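3-oxosteroid 1-dehydrogenase (PDB 7P18) probably catalyses the FAD-dependent 1,2-dehydrogenation of 3-oxosteroids, introducing a double bond into the steroid ring with an external electron acceptor. Local coordinates at residues L74-Q79 / H121-K126. Sequence-based numbering, arbitrary orientation.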
loop_
_atom_site.group_PDB
_atom_site.type_symbol
_atom_site.label_atom_id
_atom_site.label_comp_id
_atom_site.label_asym_id
_atom_site.label_seq_id
_atom_site.Cartn_x
_atom_site.Cartn_y
_atom_site.Cartn_z
ATOM N N LEU A 74 -12.363 9.434 11.778
ATOM C CA LEU A 74 -10.978 9.957 11.610
ATOM C C LEU A 74 -10.480 10.629 12.896
ATOM O O LEU A 74 -9.300 10.481 13.226
ATOM C CB LEU A 74 -10.886 10.872 10.393
ATOM C CG LEU A 74 -10.947 10.149 9.049
ATOM C CD1 LEU A 74 -10.706 11.141 7.947
ATOM C CD2 LEU A 74 -9.912 9.012 9.033
ATOM N N LYS A 75 -11.325 11.356 13.635
ATOM C CA LYS A 75 -10.877 11.985 14.899
ATOM C C LYS A 75 -10.546 10.872 15.893
ATOM O O LYS A 75 -9.530 10.950 16.565
ATOM C CB LYS A 75 -11.936 12.962 15.444
ATOM C CG LYS A 75 -12.004 14.266 14.669
ATOM C CD LYS A 75 -13.131 15.155 15.172
ATOM C CE LYS A 75 -12.873 15.672 16.575
ATOM N NZ LYS A 75 -11.737 16.625 16.569
ATOM N N ALA A 76 -11.352 9.839 15.964
ATOM C CA ALA A 76 -11.102 8.693 16.857
ATOM C C ALA A 76 -9.799 8.010 16.438
ATOM O O ALA A 76 -9.008 7.664 17.323
ATOM C CB ALA A 76 -12.267 7.743 16.837
ATOM N N ALA A 77 -9.548 7.852 15.141
ATOM C CA ALA A 77 -8.401 7.047 14.668
ATOM C C ALA A 77 -7.113 7.856 14.804
ATOM O O ALA A 77 -6.060 7.239 15.084
ATOM C CB ALA A 77 -8.618 6.589 13.264
ATOM N N THR A 78 -7.158 9.180 14.652
ATOM C CA THR A 78 -5.929 10.018 14.556
ATOM C C THR A 78 -5.512 10.633 15.891
ATOM O O THR A 78 -4.375 11.188 15.935
ATOM C CB THR A 78 -6.048 11.105 13.476
ATOM O OG1 THR A 78 -7.137 12.006 13.748
ATOM C CG2 THR A 78 -6.195 10.517 12.094
ATOM N N GLN A 79 -6.393 10.629 16.874
ATOM C CA GLN A 79 -6.080 10.908 18.306
ATOM C C GLN A 79 -5.364 12.265 18.438
ATOM O O GLN A 79 -4.406 12.351 19.208
ATOM C CB GLN A 79 -5.264 9.735 18.865
ATOM C CG GLN A 79 -6.081 8.444 18.911
ATOM C CD GLN A 79 -5.731 7.604 20.108
ATOM O OE1 GLN A 79 -6.458 7.607 21.135
ATOM N NE2 GLN A 79 -4.553 6.976 19.973
ATOM N N HIS A 121 -14.433 -1.281 15.882
ATOM C CA HIS A 121 -14.714 -0.860 17.280
ATOM C C HIS A 121 -14.779 0.671 17.412
ATOM O O HIS A 121 -15.145 1.120 18.489
ATOM C CB HIS A 121 -13.668 -1.425 18.206
ATOM C CG HIS A 121 -12.281 -1.003 17.837
ATOM N ND1 HIS A 121 -11.519 -1.702 16.879
ATOM C CD2 HIS A 121 -11.527 0.054 18.219
ATOM C CE1 HIS A 121 -10.339 -1.110 16.763
ATOM N NE2 HIS A 121 -10.328 -0.023 17.541
ATOM N N LEU A 122 -14.336 1.452 16.431
ATOM C CA LEU A 122 -14.341 2.936 16.552
ATOM C C LEU A 122 -15.690 3.489 16.126
ATOM O O LEU A 122 -16.341 2.957 15.225
ATOM C CB LEU A 122 -13.204 3.534 15.724
ATOM C CG LEU A 122 -11.802 3.309 16.291
ATOM C CD1 LEU A 122 -10.791 4.086 15.468
ATOM C CD2 LEU A 122 -11.695 3.675 17.786
ATOM N N PRO A 123 -16.139 4.613 16.705
ATOM C CA PRO A 123 -17.397 5.210 16.274
ATOM C C PRO A 123 -17.262 5.708 14.843
ATOM O O PRO A 123 -16.169 6.129 14.474
ATOM C CB PRO A 123 -17.618 6.364 17.253
ATOM C CG PRO A 123 -16.210 6.727 17.669
ATOM C CD PRO A 123 -15.460 5.406 17.733
ATOM N N GLY A 124 -18.344 5.606 14.056
ATOM C CA GLY A 124 -18.355 6.129 12.683
ATOM C C GLY A 124 -17.780 5.174 11.635
ATOM O O GLY A 124 -17.676 5.584 10.458
ATOM N N ALA A 125 -17.438 3.965 12.026
ATOM C CA ALA A 125 -16.945 2.881 11.149
ATOM C C ALA A 125 -18.077 2.423 10.241
ATOM O O ALA A 125 -19.219 2.489 10.666
ATOM C CB ALA A 125 -16.449 1.727 11.952
ATOM N N LYS A 126 -17.740 1.979 9.037
ATOM C CA LYS A 126 -18.719 1.373 8.099
ATOM C C LYS A 126 -18.298 -0.057 7.803
ATOM O O LYS A 126 -17.105 -0.418 7.835
ATOM C CB LYS A 126 -18.840 2.271 6.871
ATOM C CG LYS A 126 -19.503 3.611 7.144
ATOM C CD LYS A 126 -21.010 3.484 7.469
ATOM C CE LYS A 126 -21.536 4.761 8.096
ATOM N NZ LYS A 126 -23.015 4.723 8.259
#
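Ala76, in the last turn of helix 67-78, faces Leu122 with their CA atoms 6.6 Å apart, where the loop enters a type II beta turn running from Leu122 to Ala125. No hydrogen bond crosses the gap; the contact is apolar, made by methyl and ring methylene groups and by the backbone of Ala77. In Leu122, CG lies anti to its own carbonyl carbon (chi1 -72°), which sends the branched end toward the helix, where CD1 lies 3.9 Å from Ala77 CA. The same methyl lies 4.0 Å from Ala77 CB and 4.2 Å from Ala76 CB, so one branch of the leucine meets both alanines. Pro123 lays the CD-CG edge of its ring against Ala76, CD standing 4.1 Å from Ala76 CB. Alanine suits both helix positions because its short side chain lets the loop approach the backbone closely. Proline fits the second position of the turn, where its ring holds phi near the value the turn needs (-66° here), and Gly124 readily takes the positive phi required at the third. Behind the contact, Thr78 OG1 and N reach Leu74 O from opposite faces of its carbonyl plane, the hydroxyl at 2.7 Å. This is peripheral packing: the loop between strands 109-111 and 131-138 rests on helix 67-78, also touching Thr72 and Tyr73, while Leu74 and Thr78 pack against helix 84-104.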